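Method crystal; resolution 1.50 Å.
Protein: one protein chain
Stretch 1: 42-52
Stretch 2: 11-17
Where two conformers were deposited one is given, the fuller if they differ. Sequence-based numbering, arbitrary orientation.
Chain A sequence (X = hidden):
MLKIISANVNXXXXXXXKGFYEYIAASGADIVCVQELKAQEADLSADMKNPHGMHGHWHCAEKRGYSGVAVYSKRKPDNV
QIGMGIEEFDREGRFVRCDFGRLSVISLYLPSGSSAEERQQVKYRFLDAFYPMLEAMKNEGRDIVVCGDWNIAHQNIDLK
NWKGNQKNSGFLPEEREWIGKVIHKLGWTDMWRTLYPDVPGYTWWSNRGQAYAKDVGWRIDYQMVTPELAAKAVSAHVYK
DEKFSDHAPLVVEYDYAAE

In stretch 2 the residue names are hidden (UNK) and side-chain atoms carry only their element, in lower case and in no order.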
ATOM      1  N   ALA A  42       1.726  20.707   7.539  1.00 13.95           N
ATOM      2  CA  ALA A  42       2.077  22.071   7.151  1.00 14.59           C
ATOM      3  C   ALA A  42       2.603  22.193   5.724  1.00 14.26           C
ATOM      4  O   ALA A  42       2.555  23.274   5.137  1.00 16.69           O
ATOM      5  CB  ALA A  42       3.103  22.653   8.133  1.00 15.88           C
ATOM      6  N   ASP A  43       3.125  21.094   5.179  1.00 12.41           N
ATOM      7  CA  ASP A  43       3.683  21.058   3.829  1.00 10.46           C
ATOM      8  C   ASP A  43       2.682  20.681   2.756  1.00 10.80           C
ATOM      9  O   ASP A  43       2.998  20.773   1.565  1.00 13.32           O
ATOM     10  CB  ASP A  43       4.812  20.017   3.735  1.00 11.31           C
ATOM     11  CG  ASP A  43       5.882  20.207   4.765  1.00 13.95           C
ATOM     12  OD1 ASP A  43       6.448  21.316   4.872  1.00 15.95           O
ATOM     13  OD2 ASP A  43       6.228  19.213   5.440  1.00 14.18           O
ATOM     14  N   LEU A  44       1.504  20.219   3.159  1.00 10.02           N
ATOM     15  CA  LEU A  44       0.515  19.756   2.203  1.00  9.99           C
ATOM     16  C   LEU A  44      -0.315  20.923   1.691  1.00 10.68           C
ATOM     17  O   LEU A  44      -0.880  21.673   2.481  1.00 12.80           O
ATOM     18  CB  LEU A  44      -0.434  18.750   2.843  1.00 10.63           C
ATOM     19  CG  LEU A  44       0.166  17.458   3.395  1.00  9.76           C
ATOM     20  CD1 LEU A  44      -0.898  16.666   4.141  1.00  9.75           C
ATOM     21  CD2 LEU A  44       0.843  16.595   2.322  1.00  9.78           C
ATOM     22  N   SER A  45      -0.398  21.036   0.373  1.00 11.01           N
ATOM     23  CA  SER A  45      -1.280  22.006  -0.251  0.50 10.74           C
ATOM     24  C   SER A  45      -2.719  21.495  -0.168  1.00  9.33           C
ATOM     25  O   SER A  45      -2.963  20.319   0.138  1.00  9.44           O
ATOM     26  CB  SER A  45      -0.855  22.237  -1.700  0.50 11.58           C
ATOM     27  OG  SER A  45       0.488  22.692  -1.776  0.50 12.99           O
ATOM     28  N   ALA A  46      -3.682  22.375  -0.448  1.00 10.29           N
ATOM     29  CA  ALA A  46      -5.081  21.990  -0.416  1.00  9.94           C
ATOM     30  C   ALA A  46      -5.355  20.795  -1.330  1.00  9.47           C
ATOM     31  O   ALA A  46      -6.149  19.913  -0.988  1.00 10.40           O
ATOM     32  CB  ALA A  46      -5.961  23.190  -0.822  1.00 12.03           C
ATOM     33  N   ASP A  47      -4.690  20.777  -2.485  1.00 10.17           N
ATOM     34  CA  ASP A  47      -4.877  19.699  -3.457  0.50  9.24           C
ATOM     35  C   ASP A  47      -4.236  18.370  -3.038  1.00  8.73           C
ATOM     36  O   ASP A  47      -4.521  17.339  -3.631  1.00  9.70           O
ATOM     37  CB  ASP A  47      -4.431  20.140  -4.866  0.50  9.68           C
ATOM     38  CG  ASP A  47      -2.936  20.453  -4.973  0.50 11.01           C
ATOM     39  OD1 ASP A  47      -2.185  20.300  -3.987  0.50 11.29           O
ATOM     40  OD2 ASP A  47      -2.499  20.848  -6.083  0.50 14.04           O
ATOM     41  N   MET A  48      -3.398  18.395  -2.006  1.00  8.16           N
ATOM     42  CA  MET A  48      -2.819  17.183  -1.411  1.00  9.84           C
ATOM     43  C   MET A  48      -3.616  16.689  -0.201  1.00 10.37           C
ATOM     44  O   MET A  48      -3.394  15.587   0.284  1.00 11.68           O
ATOM     45  CB  MET A  48      -1.378  17.458  -0.991  1.00 10.13           C
ATOM     46  CG  MET A  48      -0.470  17.780  -2.139  1.00 11.27           C
ATOM     47  SD  MET A  48       1.094  18.452  -1.578  1.00 11.33           S
ATOM     48  CE  MET A  48       1.796  19.037  -3.138  1.00 12.96           C
ATOM     49  N   LYS A  49      -4.519  17.531   0.296  1.00 10.79           N
ATOM     50  CA  LYS A  49      -5.409  17.171   1.396  1.00 10.62           C
ATOM     51  C   LYS A  49      -6.743  16.694   0.858  1.00 10.50           C
ATOM     52  O   LYS A  49      -7.279  15.696   1.323  1.00 11.43           O
ATOM     53  CB  LYS A  49      -5.648  18.362   2.310  1.00 11.67           C
ATOM     54  CG  LYS A  49      -4.432  18.815   3.073  1.00 12.67           C
ATOM     55  CD  LYS A  49      -4.772  20.071   3.843  1.00 14.60           C
ATOM     56  CE  LYS A  49      -3.573  20.769   4.330  1.00 17.87           C
ATOM     57  NZ  LYS A  49      -4.003  21.907   5.174  1.00 18.45           N
ATOM     58  N   ASN A  50      -7.274  17.410  -0.135  1.00 10.05           N
ATOM     59  CA  ASN A  50      -8.587  17.139  -0.712  1.00 10.41           C
ATOM     60  C   ASN A  50      -8.512  17.200  -2.234  1.00 10.70           C
ATOM     61  O   ASN A  50      -9.122  18.071  -2.890  1.00 11.19           O
ATOM     62  CB  ASN A  50      -9.607  18.131  -0.178  1.00 10.78           C
ATOM     63  CG  ASN A  50      -9.732  18.054   1.313  1.00 12.28           C
ATOM     64  OD1 ASN A  50      -9.155  18.867   2.035  1.00 13.87           O
ATOM     65  ND2 ASN A  50     -10.442  17.044   1.793  1.00 12.49           N
ATOM     66  N   PRO A  51      -7.755  16.256  -2.820  1.00  9.58           N
ATOM     67  CA  PRO A  51      -7.562  16.319  -4.260  1.00  9.62           C
ATOM     68  C   PRO A  51      -8.892  16.181  -5.008  1.00 10.24           C
ATOM     69  O   PRO A  51      -9.675  15.258  -4.740  1.00 10.94           O
ATOM     70  CB  PRO A  51      -6.644  15.123  -4.561  1.00  9.49           C
ATOM     71  CG  PRO A  51      -6.760  14.217  -3.388  1.00 10.62           C
ATOM     72  CD  PRO A  51      -7.090  15.085  -2.209  1.00  9.68           C
ATOM     73  N   HIS A  52      -9.168  17.126  -5.904  1.00 11.63           N
ATOM     74  CA  HIS A  52     -10.399  17.103  -6.714  1.00 12.83           C
ATOM     75  C   HIS A  52     -11.654  17.075  -5.843  1.00 14.37           C
ATOM     76  O   HIS A  52     -12.683  16.501  -6.227  1.00 17.23           O
ATOM     77  CB  HIS A  52     -10.396  15.902  -7.678  1.00 11.44           C
ATOM     78  CG  HIS A  52      -9.195  15.848  -8.564  1.00 12.14           C
ATOM     79  ND1 HIS A  52      -9.041  16.666  -9.664  1.00 12.46           N
ATOM     80  CD2 HIS A  52      -8.077  15.084  -8.499  1.00 12.76           C
ATOM     81  CE1 HIS A  52      -7.879  16.399 -10.237  1.00 13.23           C
ATOM     82  NE2 HIS A  52      -7.281  15.440  -9.555  1.00 13.17           N
ATOM     83  N   UNK A  11       7.141  10.660  -2.187  1.00  5.73           N
ATOM     84  CA  UNK A  11       7.059  12.089  -1.976  1.00  5.31           C
ATOM     85  C   UNK A  11       5.907  12.674  -2.748  1.00  5.57           C
ATOM     86  O   UNK A  11       5.957  12.747  -3.985  1.00  7.34           O
ATOM     87  N   UNK A  12       4.861  13.110  -2.052  1.00  6.50           N
ATOM     88  CA  UNK A  12       3.677  13.588  -2.749  0.50  5.84           C
ATOM     89  C   UNK A  12       3.967  14.878  -3.531  1.00  6.17           C
ATOM     90  O   UNK A  12       3.430  15.088  -4.637  1.00  8.24           O
ATOM     91  c   UNK A  12       2.665  14.894  -0.800  0.50  5.70           C
ATOM     92  c   UNK A  12       1.184  13.963  -2.606  0.50  5.56           C
ATOM     93  c   UNK A  12       2.463  13.745  -1.798  0.50  5.26           C
ATOM     94  c   UNK A  12      -0.071  13.821  -1.771  0.50  5.34           C
ATOM     95  N   UNK A  13       4.843  15.723  -3.004  1.00  6.59           N
ATOM     96  CA  UNK A  13       5.186  16.937  -3.738  1.00  7.29           C
ATOM     97  C   UNK A  13       5.888  16.586  -5.067  1.00  6.91           C
ATOM     98  O   UNK A  13       5.579  17.154  -6.128  1.00  8.97           O
ATOM     99  c   UNK A  13       7.417  18.843   1.135  1.00 10.13           C
ATOM    100  n   UNK A  13       6.605  18.443   0.165  1.00  9.94           N
ATOM    101  c   UNK A  13       5.139  18.584  -1.811  1.00  9.22           C
ATOM    102  n   UNK A  13       7.945  17.954   1.965  1.00 12.08           N
ATOM    103  c   UNK A  13       5.992  17.909  -2.867  1.00  8.79           C
ATOM    104  c   UNK A  13       5.947  19.348  -0.779  1.00 10.39           C
ATOM    105  n   UNK A  13       7.665  20.141   1.301  1.00 11.22           N
ATOM    106  N   UNK A  14       6.813  15.634  -5.022  1.00  7.87           N
ATOM    107  CA  UNK A  14       7.435  15.149  -6.253  1.00  8.75           C
ATOM    108  C   UNK A  14       6.446  14.521  -7.220  1.00  6.69           C
ATOM    109  O   UNK A  14       6.495  14.773  -8.431  1.00  9.05           O
ATOM    110  c   UNK A  14       8.541  14.135  -5.951  1.00  9.96           C
ATOM    111  o   UNK A  14       9.745  14.802  -5.637  1.00 12.94           O
ATOM    112  N   UNK A  15       5.549  13.688  -6.707  1.00  6.64           N
ATOM    113  CA  UNK A  15       4.600  12.984  -7.565  1.00  6.78           C
ATOM    114  C   UNK A  15       3.663  13.970  -8.247  1.00  7.51           C
ATOM    115  O   UNK A  15       3.281  13.771  -9.411  1.00  8.48           O
ATOM    116  c   UNK A  15       3.805  11.959  -6.761  1.00  7.84           C
ATOM    117  N   UNK A  16       3.277  15.015  -7.524  1.00  8.48           N
ATOM    118  CA  UNK A  16       2.436  16.056  -8.115  1.00  8.82           C
ATOM    119  C   UNK A  16       3.151  16.828  -9.222  1.00 10.80           C
ATOM    120  O   UNK A  16       2.494  17.328 -10.106  1.00 13.28           O
ATOM    121  o   UNK A  16      -2.934  15.363  -4.545  1.00  9.46           O
ATOM    122  c   UNK A  16       0.360  15.229  -6.091  1.00  7.81           C
ATOM    123  c   UNK A  16       0.625  16.559  -6.360  1.00  8.49           C
ATOM    124  c   UNK A  16      -0.346  17.475  -6.002  1.00  8.14           C
ATOM    125  c   UNK A  16      -0.825  14.830  -5.480  1.00  9.39           C
ATOM    126  c   UNK A  16       1.912  17.003  -7.029  1.00  8.45           C
ATOM    127  c   UNK A  16      -1.762  15.760  -5.140  1.00  8.22           C
ATOM    128  c   UNK A  16      -1.527  17.086  -5.401  1.00  9.01           C
ATOM    129  N   UNK A  17       4.476  16.907  -9.197  1.00  9.84           N
ATOM    130  CA  UNK A  17       5.213  17.522 -10.325  1.00 11.70           C
ATOM    131  C   UNK A  17       5.243  16.604 -11.557  1.00 11.25           C
ATOM    132  O   UNK A  17       5.566  17.041 -12.652  1.00 12.67           O
ATOM    133  c   UNK A  17       8.381  20.082  -7.332  1.00 22.15           C
ATOM    134  c   UNK A  17       6.652  17.861  -9.923  1.00 14.41           C
ATOM    135  c   UNK A  17       8.210  19.126  -8.477  1.00 18.75           C
ATOM    136  n   UNK A  17       9.721  19.925  -6.732  1.00 23.96           N
ATOM    137  c   UNK A  17       6.763  18.960  -8.893  1.00 17.52           C
TER
HETATM  138  O   HOH W   1       9.153  21.179   3.813  1.00 29.93           O

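Position 11 carries no side-chain atoms and touches nothing on stretch 1. Its phi/psi of 95/110 would jam a CB against the carbonyl oxygen of the residue before, so the backbone calls for glycine: Gly 11. It sits at the N-cap, and its O accepts the first helical bond, from the N of position 15 at 2.9 Å.

Position 12 has four carbons, forked at the first, with one arm two carbons long. They lie against Leu 44 and Met 48, a beta-branched aliphatic chain: Ile 12. Its CB points toward stretch 1, and both arms are used: CG2 lies 4.0 Å from Leu 44 CD2, while CD1 lies 3.9 Å from Met 48 CB.

Position 13 shows three carbons, a nitrogen, then a carbon bearing two more nitrogens. This guanidinium end lies by Asp 43 and a carbon lies by Met 48: Arg 13. The CB leaves sideways, but with chi1 and chi3 both m the end comes nearer. Asp 43 CB lies over one face of the guanidinium, 3.8 Å from NH1. The salt bridge from NH1 to Asp 43 OD1 is long, 4.0 Å, and the oxygen is well out of the guanidinium plane, so charge alone acts directly. Water 1 supplies the directional link, accepting from Arg 13 NH1 at 3.1 Å and donating to Asp 43 OD1 at 2.9 Å. CG packs 3.6 Å from Met 48 CE.

Position 14 has one carbon and one oxygen. Out of reach of stretch 1, it is Ser 14.

Position 15 has a single carbon, again out of reach, and is Ala 15.

Position 16 carries one carbon and then a six-carbon ring bearing an oxygen. The ring lies against Met 48 and its oxygen reaches Asp 47 O: Tyr 16. Its CB points toward stretch 1. The OH donates to Asp 47 O at 2.7 Å, near the ring plane, while Met 48 CG lies over one face, 4.0 Å from the ring centroid in a CH-pi contact.

Position 17, four carbons in a row ending in nitrogen, touches nothing on stretch 1: Lys 17.

The contact is built from positions 12, 13 and 16, which one helical turn brings to a common side. Met 48 is the shared partner, touching all three; a weak hydrogen bond from Ser 45 N to Met 48 SD, 3.6 Å, ties its thioether to its own stretch. Around this apolar centre, polar terms add direction: a tyrosine hydroxyl reads a backbone carbonyl, and a water completes a charge pair whose own geometry is poor.

Stretch 2 (11-17) GIRSAYK
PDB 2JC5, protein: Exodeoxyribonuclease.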